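Local coordinates for protein SsfX3 (Streptomyces sp. SF2575, PDB 3SKV) that probably transfers a salicylyl group onto a tetracycline intermediate during antibiotic biosynthesis, using a GDSL/SGNH-type acyltransferase domain joined to a jelly-roll domain, at residues 94-106 against 133-145. The protein carries 1 engineered substitution. Residues are numbered along the deposited sequence; the frame is centred on the assembly and turned at random.
Sequences PWLAVRYEAVGPK and VELKLDADAELHV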
loop_
_atom_site.group_PDB
_atom_site.type_symbol
_atom_site.label_atom_id
_atom_site.label_comp_id
_atom_site.label_asym_id
_atom_site.label_seq_id
_atom_site.Cartn_x
_atom_site.Cartn_y
_atom_site.Cartn_z
ATOM N N PRO A 94 -13.980 -4.079 25.643
ATOM C CA PRO A 94 -14.599 -5.158 24.847
ATOM C C PRO A 94 -15.265 -4.626 23.561
ATOM O O PRO A 94 -15.734 -5.413 22.739
ATOM C CB PRO A 94 -15.605 -5.767 25.823
ATOM C CG PRO A 94 -16.033 -4.615 26.662
ATOM C CD PRO A 94 -14.831 -3.709 26.802
ATOM N N TRP A 95 -15.313 -3.288 23.392
ATOM C CA TRP A 95 -15.911 -2.664 22.205
ATOM C C TRP A 95 -15.189 -1.393 21.773
ATOM O O TRP A 95 -14.459 -0.782 22.556
ATOM C CB TRP A 95 -17.421 -2.398 22.398
ATOM C CG TRP A 95 -17.763 -1.419 23.477
ATOM C CD1 TRP A 95 -17.997 -1.696 24.788
ATOM C CD2 TRP A 95 -17.891 0.008 23.338
ATOM N NE1 TRP A 95 -18.275 -0.533 25.475
ATOM C CE2 TRP A 95 -18.210 0.526 24.614
ATOM C CE3 TRP A 95 -17.739 0.905 22.260
ATOM C CZ2 TRP A 95 -18.422 1.892 24.835
ATOM C CZ3 TRP A 95 -17.957 2.256 22.477
ATOM C CH2 TRP A 95 -18.287 2.742 23.749
ATOM N N LEU A 96 -15.412 -0.980 20.529
ATOM C CA LEU A 96 -14.888 0.270 20.018
ATOM C C LEU A 96 -15.833 0.916 19.064
ATOM O O LEU A 96 -16.580 0.244 18.340
ATOM C CB LEU A 96 -13.430 0.207 19.477
ATOM C CG LEU A 96 -13.095 -0.408 18.112
ATOM C CD1 LEU A 96 -13.565 0.463 16.924
ATOM C CD2 LEU A 96 -11.616 -0.519 17.978
ATOM N N ALA A 97 -15.769 2.223 19.021
ATOM C CA ALA A 97 -16.601 3.005 18.106
ATOM C C ALA A 97 -15.739 4.061 17.458
ATOM O O ALA A 97 -14.865 4.613 18.114
ATOM C CB ALA A 97 -17.775 3.634 18.846
ATOM N N VAL A 98 -15.924 4.283 16.161
ATOM C CA VAL A 98 -15.181 5.283 15.396
ATOM C C VAL A 98 -16.170 6.152 14.626
ATOM O O VAL A 98 -17.027 5.626 13.919
ATOM C CB VAL A 98 -14.121 4.682 14.437
ATOM C CG1 VAL A 98 -13.386 5.788 13.675
ATOM C CG2 VAL A 98 -13.124 3.808 15.180
ATOM N N ARG A 99 -16.059 7.480 14.791
ATOM C CA ARG A 99 -16.825 8.474 14.062
ATOM C C ARG A 99 -15.965 8.817 12.826
ATOM O O ARG A 99 -14.823 9.277 12.951
ATOM C CB ARG A 99 -17.135 9.702 14.920
ATOM C CG ARG A 99 -18.096 10.619 14.211
ATOM C CD ARG A 99 -18.559 11.716 15.115
ATOM N NE ARG A 99 -19.137 12.798 14.324
ATOM C CZ ARG A 99 -19.106 14.069 14.681
ATOM N NH1 ARG A 99 -18.545 14.429 15.831
ATOM N NH2 ARG A 99 -19.632 14.996 13.896
ATOM N N TYR A 100 -16.508 8.531 11.643
ATOM C CA TYR A 100 -15.771 8.653 10.403
ATOM C C TYR A 100 -16.569 9.248 9.255
ATOM O O TYR A 100 -17.790 9.435 9.322
ATOM C CB TYR A 100 -15.265 7.235 9.994
ATOM C CG TYR A 100 -16.370 6.330 9.475
ATOM C CD1 TYR A 100 -17.180 5.617 10.349
ATOM C CD2 TYR A 100 -16.629 6.217 8.107
ATOM C CE1 TYR A 100 -18.219 4.810 9.879
ATOM C CE2 TYR A 100 -17.659 5.406 7.625
ATOM C CZ TYR A 100 -18.456 4.708 8.515
ATOM O OH TYR A 100 -19.478 3.904 8.048
ATOM N N GLU A 101 -15.852 9.456 8.153
ATOM C CA GLU A 101 -16.370 9.909 6.872
ATOM C C GLU A 101 -15.468 9.254 5.834
ATOM O O GLU A 101 -14.238 9.359 5.935
ATOM C CB GLU A 101 -16.353 11.435 6.760
ATOM C CG GLU A 101 -17.162 11.924 5.561
ATOM C CD GLU A 101 -17.012 13.380 5.162
ATOM O OE1 GLU A 101 -16.071 14.051 5.652
ATOM O OE2 GLU A 101 -17.831 13.843 4.334
ATOM N N ALA A 102 -16.073 8.503 4.896
ATOM C CA ALA A 102 -15.338 7.812 3.827
ATOM C C ALA A 102 -15.740 8.389 2.479
ATOM O O ALA A 102 -16.924 8.380 2.122
ATOM C CB ALA A 102 -15.576 6.309 3.881
ATOM N N VAL A 103 -14.764 8.972 1.776
ATOM C CA VAL A 103 -15.024 9.609 0.483
ATOM C C VAL A 103 -14.415 8.782 -0.652
ATOM O O VAL A 103 -13.191 8.587 -0.704
ATOM C CB VAL A 103 -14.565 11.095 0.418
ATOM C CG1 VAL A 103 -15.092 11.765 -0.830
ATOM C CG2 VAL A 103 -15.003 11.873 1.644
ATOM N N GLY A 104 -15.276 8.325 -1.550
ATOM C CA GLY A 104 -14.865 7.566 -2.720
ATOM C C GLY A 104 -14.394 8.486 -3.830
ATOM O O GLY A 104 -14.679 9.691 -3.786
ATOM N N PRO A 105 -13.676 7.947 -4.855
ATOM C CA PRO A 105 -13.227 8.806 -5.976
ATOM C C PRO A 105 -14.392 9.376 -6.784
ATOM O O PRO A 105 -15.401 8.687 -6.978
ATOM C CB PRO A 105 -12.325 7.881 -6.814
ATOM C CG PRO A 105 -12.057 6.677 -5.950
ATOM C CD PRO A 105 -13.257 6.544 -5.060
ATOM N N LYS A 106 -14.290 10.675 -7.167
ATOM C CA LYS A 106 -15.326 11.395 -7.927
ATOM C C LYS A 106 -15.456 10.847 -9.379
ATOM O O LYS A 106 -14.530 11.038 -10.180
ATOM C CB LYS A 106 -15.063 12.918 -7.924
ATOM C CG LYS A 106 -15.712 13.673 -6.769
ATOM C CD LYS A 106 -14.729 13.984 -5.634
ATOM C CE LYS A 106 -14.960 13.139 -4.399
ATOM N NZ LYS A 106 -16.191 13.536 -3.656
ATOM N N VAL A 133 -15.910 -4.738 8.661
ATOM C CA VAL A 133 -17.000 -3.771 8.833
ATOM C C VAL A 133 -17.316 -3.120 7.491
ATOM O O VAL A 133 -16.405 -2.653 6.809
ATOM C CB VAL A 133 -16.610 -2.698 9.909
ATOM C CG1 VAL A 133 -17.767 -1.761 10.254
ATOM C CG2 VAL A 133 -16.072 -3.347 11.177
ATOM N N GLU A 134 -18.613 -3.059 7.128
ATOM C CA GLU A 134 -19.035 -2.412 5.882
ATOM C C GLU A 134 -19.241 -0.935 6.184
ATOM O O GLU A 134 -20.008 -0.603 7.090
ATOM C CB GLU A 134 -20.320 -3.039 5.306
ATOM C CG GLU A 134 -20.168 -4.490 4.884
ATOM C CD GLU A 134 -21.453 -5.166 4.449
ATOM O OE1 GLU A 134 -22.346 -5.361 5.306
ATOM O OE2 GLU A 134 -21.549 -5.536 3.256
ATOM N N LEU A 135 -18.546 -0.056 5.455
ATOM C CA LEU A 135 -18.621 1.388 5.680
ATOM C C LEU A 135 -19.726 2.114 4.901
ATOM O O LEU A 135 -20.034 1.754 3.760
ATOM C CB LEU A 135 -17.267 2.050 5.339
ATOM C CG LEU A 135 -16.030 1.640 6.138
ATOM C CD1 LEU A 135 -14.819 2.289 5.555
ATOM C CD2 LEU A 135 -16.140 2.033 7.591
ATOM N N LYS A 136 -20.247 3.199 5.499
ATOM C CA LYS A 136 -21.207 4.098 4.872
ATOM C C LYS A 136 -20.391 5.179 4.138
ATOM O O LYS A 136 -19.444 5.723 4.704
ATOM C CB LYS A 136 -22.140 4.723 5.929
ATOM C CG LYS A 136 -23.504 5.044 5.362
ATOM C CD LYS A 136 -24.088 6.353 5.879
ATOM C CE LYS A 136 -25.193 6.900 4.990
ATOM N NZ LYS A 136 -24.712 7.309 3.630
ATOM N N LEU A 137 -20.737 5.472 2.884
ATOM C CA LEU A 137 -19.998 6.461 2.080
ATOM C C LEU A 137 -20.563 7.862 2.132
ATOM O O LEU A 137 -21.779 8.025 2.249
ATOM C CB LEU A 137 -19.912 6.029 0.599
ATOM C CG LEU A 137 -19.053 4.822 0.269
ATOM C CD1 LEU A 137 -18.757 4.784 -1.204
ATOM C CD2 LEU A 137 -17.753 4.828 1.056
ATOM N N ASP A 138 -19.667 8.867 1.969
ATOM C CA ASP A 138 -19.937 10.312 1.884
ATOM C C ASP A 138 -20.929 10.818 2.941
ATOM O O ASP A 138 -21.901 11.532 2.635
ATOM C CB ASP A 138 -20.365 10.708 0.447
ATOM C CG ASP A 138 -19.458 10.176 -0.660
ATOM O OD1 ASP A 138 -18.216 10.334 -0.546
ATOM O OD2 ASP A 138 -19.990 9.621 -1.648
ATOM N N ALA A 139 -20.680 10.423 4.194
ATOM C CA ALA A 139 -21.541 10.768 5.314
ATOM C C ALA A 139 -20.757 10.744 6.613
ATOM O O ALA A 139 -19.814 9.959 6.757
ATOM C CB ALA A 139 -22.685 9.767 5.401
ATOM N N ASP A 140 -21.163 11.604 7.562
ATOM C CA ASP A 140 -20.628 11.681 8.911
ATOM C C ASP A 140 -21.291 10.471 9.607
ATOM O O ASP A 140 -22.479 10.520 9.933
ATOM C CB ASP A 140 -21.041 13.025 9.544
ATOM C CG ASP A 140 -20.570 13.289 10.971
ATOM O OD1 ASP A 140 -20.071 12.331 11.635
ATOM O OD2 ASP A 140 -20.722 14.444 11.439
ATOM N N ALA A 141 -20.554 9.350 9.710
ATOM C CA ALA A 141 -21.085 8.087 10.223
ATOM C C ALA A 141 -20.337 7.544 11.435
ATOM O O ALA A 141 -19.270 8.041 11.800
ATOM C CB ALA A 141 -21.112 7.048 9.106
ATOM N N GLU A 142 -20.925 6.529 12.069
ATOM C CA GLU A 142 -20.353 5.893 13.237
ATOM C C GLU A 142 -20.326 4.384 13.072
ATOM O O GLU A 142 -21.332 3.744 12.765
ATOM C CB GLU A 142 -21.065 6.318 14.521
ATOM C CG GLU A 142 -20.150 6.244 15.732
ATOM C CD GLU A 142 -20.856 6.322 17.072
ATOM O OE1 GLU A 142 -21.224 5.250 17.604
ATOM O OE2 GLU A 142 -21.010 7.443 17.610
ATOM N N LEU A 143 -19.152 3.843 13.251
ATOM C CA LEU A 143 -18.792 2.435 13.140
ATOM C C LEU A 143 -18.789 1.909 14.579
ATOM O O LEU A 143 -18.266 2.573 15.470
ATOM C CB LEU A 143 -17.374 2.462 12.531
ATOM C CG LEU A 143 -16.447 1.284 12.494
ATOM C CD1 LEU A 143 -15.462 1.460 11.330
ATOM C CD2 LEU A 143 -15.622 1.205 13.777
ATOM N N HIS A 144 -19.409 0.755 14.820
ATOM C CA HIS A 144 -19.418 0.189 16.159
ATOM C C HIS A 144 -19.078 -1.267 16.094
ATOM O O HIS A 144 -19.788 -2.041 15.454
ATOM C CB HIS A 144 -20.734 0.449 16.912
ATOM C CG HIS A 144 -20.696 -0.044 18.326
ATOM N ND1 HIS A 144 -20.436 0.809 19.386
ATOM C CD2 HIS A 144 -20.857 -1.300 18.807
ATOM C CE1 HIS A 144 -20.461 0.054 20.472
ATOM N NE2 HIS A 144 -20.691 -1.226 20.172
ATOM N N VAL A 145 -17.964 -1.636 16.736
ATOM C CA VAL A 145 -17.479 -3.010 16.798
ATOM C C VAL A 145 -17.605 -3.443 18.240
ATOM O O VAL A 145 -16.876 -2.970 19.109
ATOM C CB VAL A 145 -16.034 -3.191 16.244
ATOM C CG1 VAL A 145 -15.631 -4.664 16.215
ATOM C CG2 VAL A 145 -15.898 -2.585 14.865
HETATM O O HOH W 1 -20.349 1.210 9.276
HETATM O O HOH W 2 -18.757 8.030 5.216
#
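The hydroxyl of Tyr100 has two partners, roughly at right angles: the backbone N of Lys136 donates to Tyr100 OH over 2.8 Å in a nearly straight bond, and a water, itself a donor to Glu134 O, lies 3.1 Å from Tyr100 OH. A chi1 of 73° turns the ring across to the connection 135-140. Leu135 CD2 and Ala141 CB sandwich the ring by CH-pi contacts on opposite faces, while Leu143 CB lies 3.6 Å from Tyr100 CE1.

Regular antiparallel pairing runs from Leu96-Val145 to Tyr100-Ala141. Past its end, a second water receives Ala102 N and donates to Lys136 O and Ala139 O, and Asp138 N donates directly to Ala102 O, carrying on the link. On the other face of the sheet, Arg99 forms a side-on, two-pronged salt bridge with Asp140, Arg99 NE 2.9 Å from Asp140 OD1 and Arg99 NH2 2.7 Å from Asp140 OD2. The guanidinium and carboxylate are nearly coplanar, 11° apart, and both oxygens use syn lone pairs.

This antiparallel ladder edges a four-stranded sheet of the N-terminal, jelly-roll-type domain: strand 141-145 is outermost, strand 96-103 pairs on its other side with 164-172, whose Phe165 meets the Tyr100 ring, and Leu143 and Val145 pack onto strand 120-125.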